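Hypothetical conserved protein (Geobacillus kaustophilus, PDB 2R5X) is of unknown function and belongs to the YugN-like family, folding as a curved antiparallel sheet packed with two helices. Local coordinates at residues R19-F29 / V108-I119. The protein carries 1 engineered substitution. Sequence-based numbering, arbitrary orientation.
Sequences RLDDIMERLGF and VLAQVKSELEKI
Val108 CG1 meets Phe29 at CE2, 3.6 Å away, coming at the ring obliquely; Met24 SD lies over one ring face, offset toward its rim. One turn on, CG and the amide of Gln111 both pass along Leu27, the side chains running in opposite directions, with NE2 3.3 Å from Leu27 CD2. Val112 CG1 meets Met24 CE at 3.7 Å, and CG2 touches both that methyl and Leu27 CD1. The methionine gets there because its chain bends at chi2 and chi3, although its CB points away from the helix opposite.

Glutamate suits partly exposed position 115: Glu115 CB packs 3.8 Å from Ile23 CG2, while the carboxylate reaches basic side chains. Its salt bridge, Arg26 NH2 to Glu115 OE1, is doubtfully short at 2.5 Å and rests on one of two arginine conformers; guanidinium and carboxylate planes stand 86° apart, and the hydrogen bond is weak, bent to 117° at the hydrogen. Lys118 NZ holds Glu115 OE2 at 3.0 Å on the syn side. Replacing Glu115 with an alanine would keep CB on Ile23, but is likely to leave Lys118, and Arg26 in this conformer, without their shared carboxylate. Leu116 CD2 and Ile119 CD1 approach Ile23 CD1 from the same side, branched aliphatics whose methyls fit together; Ile119 also packs against Arg19's aliphatic chain.

The helices run roughly antiparallel, at 144°, and a Schellman motif at Gly28 turns the chain from helix 17-26 into strand 30-32. Behind them lies the antiparallel sheet: Leu20 reaches Ile73, Phe29 touches Val57, and Leu116 packs on Leu75 of strand 71-84.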
ATOM      1  N   ARG A  19      -0.337  13.763   2.936  1.00 28.61           N
ATOM      2  CA  ARG A  19      -0.323  13.092   4.228  1.00 37.61           C
ATOM      3  C   ARG A  19      -0.126  11.584   4.068  1.00 43.81           C
ATOM      4  O   ARG A  19       0.558  10.957   4.880  1.00 43.42           O
ATOM      5  CB  ARG A  19      -1.605  13.401   5.000  1.00 37.48           C
ATOM      6  CG  ARG A  19      -1.870  14.896   5.158  1.00 48.66           C
ATOM      7  CD  ARG A  19      -2.915  15.180   6.220  1.00 84.59           C
ATOM      8  NE  ARG A  19      -3.194  16.612   6.320  1.00102.46           N
ATOM      9  CZ  ARG A  19      -3.895  17.182   7.296  1.00103.98           C
ATOM     10  NH1 ARG A  19      -4.401  16.452   8.283  1.00111.89           N
ATOM     11  NH2 ARG A  19      -4.089  18.493   7.286  1.00105.25           N
ATOM     12  N   LEU A  20      -0.708  11.018   3.009  1.00 42.97           N
ATOM     13  CA  LEU A  20      -0.520   9.603   2.681  1.00 36.54           C
ATOM     14  C   LEU A  20       0.933   9.311   2.305  1.00 29.93           C
ATOM     15  O   LEU A  20       1.534   8.368   2.838  1.00 34.94           O
ATOM     16  CB  LEU A  20      -1.477   9.158   1.562  1.00 33.79           C
ATOM     17  CG  LEU A  20      -1.403   7.675   1.150  1.00 24.04           C
ATOM     18  CD1 LEU A  20      -1.711   6.752   2.329  1.00 25.63           C
ATOM     19  CD2 LEU A  20      -2.338   7.393  -0.015  1.00 22.94           C
ATOM     20  N   ASP A  21       1.479  10.134   1.403  1.00 28.34           N
ATOM     21  CA  ASP A  21       2.873  10.067   0.955  1.00 32.69           C
ATOM     22  C   ASP A  21       3.891  10.055   2.100  1.00 38.67           C
ATOM     23  O   ASP A  21       4.821   9.244   2.096  1.00 33.95           O
ATOM     24  CB  ASP A  21       3.196  11.239   0.017  1.00 42.55           C
ATOM     25  CG  ASP A  21       2.898  10.934  -1.443  1.00 56.50           C
ATOM     26  OD1 ASP A  21       3.055   9.772  -1.868  1.00 57.34           O
ATOM     27  OD2 ASP A  21       2.525  11.872  -2.179  1.00 76.72           O
ATOM     28  N   ASP A  22       3.706  10.960   3.063  1.00 42.55           N
ATOM     29  CA  ASP A  22       4.582  11.037   4.226  0.50 36.26           C
ATOM     30  C   ASP A  22       4.543   9.738   5.028  1.00 29.68           C
ATOM     31  O   ASP A  22       5.590   9.202   5.397  1.00 38.33           O
ATOM     32  CB  ASP A  22       4.211  12.238   5.102  0.50 39.60           C
ATOM     33  CG  ASP A  22       4.758  13.551   4.561  0.50 44.88           C
ATOM     34  OD1 ASP A  22       5.919  13.572   4.097  0.50 51.70           O
ATOM     35  OD2 ASP A  22       4.031  14.568   4.610  0.50 51.19           O
ATOM     36  N   ILE A  23       3.333   9.237   5.275  1.00 26.16           N
ATOM     37  CA  ILE A  23       3.122   7.998   6.026  1.00 29.94           C
ATOM     38  C   ILE A  23       3.784   6.796   5.339  1.00 35.38           C
ATOM     39  O   ILE A  23       4.512   6.041   5.983  1.00 35.82           O
ATOM     40  CB  ILE A  23       1.609   7.748   6.299  1.00 34.67           C
ATOM     41  CG1 ILE A  23       1.112   8.721   7.369  1.00 41.28           C
ATOM     42  CG2 ILE A  23       1.345   6.300   6.747  1.00 43.14           C
ATOM     43  CD1 ILE A  23      -0.383   8.829   7.474  1.00 35.82           C
ATOM     44  N   MET A  24       3.563   6.655   4.030  1.00 29.58           N
ATOM     45  CA  MET A  24       4.107   5.533   3.242  1.00 20.55           C
ATOM     46  C   MET A  24       5.622   5.463   3.211  1.00 25.36           C
ATOM     47  O   MET A  24       6.199   4.381   3.384  1.00 25.03           O
ATOM     48  CB  MET A  24       3.590   5.592   1.807  1.00 28.04           C
ATOM     49  CG  MET A  24       2.103   5.379   1.658  1.00 24.15           C
ATOM     50  SD  MET A  24       1.563   3.701   1.980  1.00 44.23           S
ATOM     51  CE  MET A  24       0.792   4.031   3.502  1.00  2.23           C
ATOM     52  N   GLU A  25       6.258   6.610   2.980  1.00 31.91           N
ATOM     53  CA  GLU A  25       7.725   6.688   2.950  1.00 47.18           C
ATOM     54  C   GLU A  25       8.338   6.287   4.295  1.00 40.13           C
ATOM     55  O   GLU A  25       9.366   5.608   4.344  1.00 36.47           O
ATOM     56  CB  GLU A  25       8.197   8.093   2.566  1.00 43.42           C
ATOM     57  CG  GLU A  25       9.647   8.138   2.094  1.00 67.03           C
ATOM     58  CD  GLU A  25      10.431   9.301   2.676  1.00103.94           C
ATOM     59  OE1 GLU A  25       9.933  10.447   2.640  1.00129.88           O
ATOM     60  OE2 GLU A  25      11.558   9.068   3.167  1.00108.14           O
ATOM     61  N   ARG A  26       7.683   6.688   5.366  1.00 40.39           N
ATOM     62  CA  ARG A  26       8.068   6.378   6.727  0.50 40.87           C
ATOM     63  C   ARG A  26       7.990   4.909   7.011  1.00 41.13           C
ATOM     64  O   ARG A  26       8.759   4.369   7.740  1.00 38.79           O
ATOM     65  CB  ARG A  26       7.115   7.075   7.676  0.50 39.60           C
ATOM     66  CG  ARG A  26       7.736   7.863   8.706  0.50 39.23           C
ATOM     67  CD  ARG A  26       6.844   8.980   9.123  0.50 38.57           C
ATOM     68  NE  ARG A  26       5.685   8.562   9.892  0.50 35.78           N
ATOM     69  CZ  ARG A  26       4.552   9.222   9.856  0.50 18.74           C
ATOM     70  NH1 ARG A  26       4.468  10.281   9.106  0.50 30.34           N
ATOM     71  NH2 ARG A  26       3.523   8.830  10.532  0.50 18.83           N
ATOM     72  N   LEU A  27       7.006   4.266   6.427  1.00 37.26           N
ATOM     73  CA  LEU A  27       6.775   2.847   6.677  1.00 29.85           C
ATOM     74  C   LEU A  27       7.429   1.929   5.656  1.00 25.38           C
ATOM     75  O   LEU A  27       7.108   0.743   5.586  1.00 30.65           O
ATOM     76  CB  LEU A  27       5.281   2.555   6.817  1.00 23.80           C
ATOM     77  CG  LEU A  27       4.589   3.368   7.926  1.00 38.02           C
ATOM     78  CD1 LEU A  27       3.107   3.086   7.948  1.00 41.44           C
ATOM     79  CD2 LEU A  27       5.195   3.102   9.285  1.00 41.14           C
ATOM     80  N   GLY A  28       8.362   2.476   4.885  1.00 31.37           N
ATOM     81  CA  GLY A  28       9.192   1.673   3.985  1.00 32.16           C
ATOM     82  C   GLY A  28       8.656   1.459   2.577  1.00 30.20           C
ATOM     83  O   GLY A  28       9.196   0.644   1.830  1.00 28.51           O
ATOM     84  N   PHE A  29       7.613   2.197   2.207  1.00 29.38           N
ATOM     85  CA  PHE A  29       7.017   2.075   0.873  1.00 27.80           C
ATOM     86  C   PHE A  29       7.677   3.052  -0.089  1.00 31.78           C
ATOM     87  O   PHE A  29       8.067   4.152   0.304  1.00 41.01           O
ATOM     88  CB  PHE A  29       5.509   2.362   0.904  1.00 20.66           C
ATOM     89  CG  PHE A  29       4.689   1.315   1.602  1.00 31.61           C
ATOM     90  CD1 PHE A  29       3.991   0.354   0.869  1.00 22.36           C
ATOM     91  CD2 PHE A  29       4.585   1.304   2.990  1.00 28.23           C
ATOM     92  CE1 PHE A  29       3.230  -0.611   1.506  1.00 24.61           C
ATOM     93  CE2 PHE A  29       3.822   0.346   3.639  1.00 34.54           C
ATOM     94  CZ  PHE A  29       3.142  -0.615   2.905  1.00 26.69           C
ATOM     95  N   VAL A 108       2.617  -4.416   9.018  1.00 27.90           N
ATOM     96  CA  VAL A 108       2.886  -3.146   8.354  1.00 22.34           C
ATOM     97  C   VAL A 108       1.566  -2.427   8.057  1.00 27.80           C
ATOM     98  O   VAL A 108       1.448  -1.221   8.266  1.00 23.32           O
ATOM     99  CB  VAL A 108       3.751  -3.345   7.081  1.00 30.61           C
ATOM    100  CG1 VAL A 108       3.877  -2.055   6.294  1.00 19.78           C
ATOM    101  CG2 VAL A 108       5.139  -3.854   7.466  1.00 20.50           C
ATOM    102  N   LEU A 109       0.563  -3.176   7.612  1.00 23.73           N
ATOM    103  CA  LEU A 109      -0.758  -2.602   7.334  1.00 23.41           C
ATOM    104  C   LEU A 109      -1.456  -2.060   8.593  1.00 23.81           C
ATOM    105  O   LEU A 109      -2.138  -1.031   8.541  1.00 26.39           O
ATOM    106  CB  LEU A 109      -1.634  -3.621   6.594  1.00 17.36           C
ATOM    107  CG  LEU A 109      -1.127  -3.947   5.175  1.00 21.87           C
ATOM    108  CD1 LEU A 109      -1.779  -5.197   4.610  1.00 17.69           C
ATOM    109  CD2 LEU A 109      -1.298  -2.751   4.229  1.00 28.37           C
ATOM    110  N   ALA A 110      -1.269  -2.747   9.717  1.00 21.50           N
ATOM    111  CA  ALA A 110      -1.763  -2.269  11.020  1.00 23.54           C
ATOM    112  C   ALA A 110      -1.171  -0.910  11.397  1.00 24.67           C
ATOM    113  O   ALA A 110      -1.868  -0.045  11.931  1.00 31.45           O
ATOM    114  CB  ALA A 110      -1.466  -3.287  12.100  1.00 26.65           C
ATOM    115  N   GLN A 111       0.109  -0.707  11.106  1.00 23.19           N
ATOM    116  CA  GLN A 111       0.708   0.586  11.382  1.00 31.05           C
ATOM    117  C   GLN A 111       0.357   1.635  10.330  1.00 31.51           C
ATOM    118  O   GLN A 111       0.324   2.815  10.645  1.00 29.10           O
ATOM    119  CB  GLN A 111       2.214   0.495  11.675  1.00 42.57           C
ATOM    120  CG  GLN A 111       3.113   0.102  10.521  1.00 64.62           C
ATOM    121  CD  GLN A 111       4.522  -0.248  10.972  1.00 47.63           C
ATOM    122  OE1 GLN A 111       5.002  -1.364  10.751  1.00 54.32           O
ATOM    123  NE2 GLN A 111       5.187   0.701  11.613  1.00 69.16           N
ATOM    124  N   VAL A 112       0.066   1.209   9.101  1.00 25.01           N
ATOM    125  CA  VAL A 112      -0.528   2.118   8.112  1.00 28.05           C
ATOM    126  C   VAL A 112      -1.848   2.656   8.678  1.00 21.47           C
ATOM    127  O   VAL A 112      -2.053   3.864   8.741  1.00 28.90           O
ATOM    128  CB  VAL A 112      -0.752   1.435   6.724  1.00 28.17           C
ATOM    129  CG1 VAL A 112      -1.599   2.310   5.819  1.00 26.35           C
ATOM    130  CG2 VAL A 112       0.572   1.130   6.048  1.00 26.92           C
ATOM    131  N   LYS A 113      -2.712   1.745   9.123  1.00 23.04           N
ATOM    132  CA  LYS A 113      -4.015   2.099   9.682  1.00 28.90           C
ATOM    133  C   LYS A 113      -3.916   3.009  10.921  1.00 30.48           C
ATOM    134  O   LYS A 113      -4.644   3.997  11.014  1.00 30.64           O
ATOM    135  CB  LYS A 113      -4.825   0.830   9.981  1.00 24.67           C
ATOM    136  CG  LYS A 113      -6.207   1.059  10.596  1.00 39.75           C
ATOM    137  CD  LYS A 113      -7.168   1.741   9.638  1.00 37.77           C
ATOM    138  CE  LYS A 113      -8.462   2.102  10.352  1.00 69.56           C
ATOM    139  NZ  LYS A 113      -9.526   2.559   9.416  1.00 77.57           N
ATOM    140  N   SER A 114      -2.998   2.674  11.833  1.00 30.69           N
ATOM    141  CA  SER A 114      -2.756   3.445  13.060  0.50 28.09           C
ATOM    142  C   SER A 114      -2.307   4.872  12.765  1.00 30.32           C
ATOM    143  O   SER A 114      -2.759   5.817  13.409  1.00 36.99           O
ATOM    144  CB  SER A 114      -1.708   2.741  13.933  0.50 34.82           C
ATOM    145  OG  SER A 114      -1.413   3.486  15.105  0.50 32.77           O
ATOM    146  N   GLU A 115      -1.405   5.016  11.792  1.00 31.05           N
ATOM    147  CA  GLU A 115      -0.931   6.339  11.368  1.00 28.86           C
ATOM    148  C   GLU A 115      -2.030   7.182  10.717  1.00 35.36           C
ATOM    149  O   GLU A 115      -2.059   8.399  10.896  1.00 32.19           O
ATOM    150  CB  GLU A 115       0.283   6.245  10.430  1.00 31.66           C
ATOM    151  CG  GLU A 115       1.585   5.773  11.091  1.00 41.05           C
ATOM    152  CD  GLU A 115       1.909   6.509  12.385  1.00 46.12           C
ATOM    153  OE1 GLU A 115       2.191   7.726  12.338  1.00 52.15           O
ATOM    154  OE2 GLU A 115       1.885   5.858  13.449  1.00 49.73           O
ATOM    155  N   LEU A 116      -2.932   6.539   9.974  1.00 29.40           N
ATOM    156  CA  LEU A 116      -4.039   7.253   9.339  1.00 37.69           C
ATOM    157  C   LEU A 116      -5.095   7.684  10.360  1.00 34.80           C
ATOM    158  O   LEU A 116      -5.695   8.747  10.220  1.00 39.12           O
ATOM    159  CB  LEU A 116      -4.674   6.421   8.213  1.00 33.13           C
ATOM    160  CG  LEU A 116      -3.846   6.145   6.943  1.00 32.37           C
ATOM    161  CD1 LEU A 116      -4.547   5.104   6.105  1.00 35.49           C
ATOM    162  CD2 LEU A 116      -3.597   7.394   6.111  1.00 29.80           C
ATOM    163  N   GLU A 117      -5.293   6.859  11.389  1.00 37.02           N
ATOM    164  CA  GLU A 117      -6.215   7.162  12.492  1.00 40.91           C
ATOM    165  C   GLU A 117      -5.777   8.362  13.337  1.00 43.94           C
ATOM    166  O   GLU A 117      -6.615   9.058  13.915  1.00 42.69           O
ATOM    167  CB  GLU A 117      -6.410   5.935  13.392  1.00 38.95           C
ATOM    168  CG  GLU A 117      -7.386   4.884  12.850  1.00 59.97           C
ATOM    169  CD  GLU A 117      -8.828   5.380  12.771  1.00 98.93           C
ATOM    170  OE1 GLU A 117      -9.276   6.096  13.692  1.00111.70           O
ATOM    171  OE2 GLU A 117      -9.519   5.043  11.786  1.00102.14           O
ATOM    172  N   LYS A 118      -4.466   8.605  13.384  1.00 42.45           N
ATOM    173  CA  LYS A 118      -3.887   9.692  14.176  1.00 45.35           C
ATOM    174  C   LYS A 118      -4.119  11.077  13.582  1.00 50.77           C
ATOM    175  O   LYS A 118      -3.989  12.083  14.279  1.00 46.74           O
ATOM    176  CB  LYS A 118      -2.387   9.474  14.361  1.00 41.68           C
ATOM    177  CG  LYS A 118      -2.037   8.421  15.385  1.00 36.42           C
ATOM    178  CD  LYS A 118      -0.557   8.111  15.338  1.00 43.19           C
ATOM    179  CE  LYS A 118      -0.196   7.116  16.411  1.00 41.38           C
ATOM    180  NZ  LYS A 118       1.210   6.692  16.290  1.00 28.25           N
ATOM    181  N   ILE A 119      -4.443  11.127  12.296  1.00 53.12           N
ATOM    182  CA  ILE A 119      -4.635  12.400  11.599  1.00 63.86           C
ATOM    183  C   ILE A 119      -6.046  12.533  11.023  1.00 68.32           C
ATOM    184  O   ILE A 119      -6.331  13.479  10.288  1.00 69.04           O
ATOM    185  CB  ILE A 119      -3.595  12.596  10.463  1.00 62.37           C
ATOM    186  CG1 ILE A 119      -3.676  11.448   9.448  1.00 60.98           C
ATOM    187  CG2 ILE A 119      -2.182  12.737  11.038  1.00 63.57           C
ATOM    188  CD1 ILE A 119      -3.172  11.809   8.073  1.00 40.70           C
TER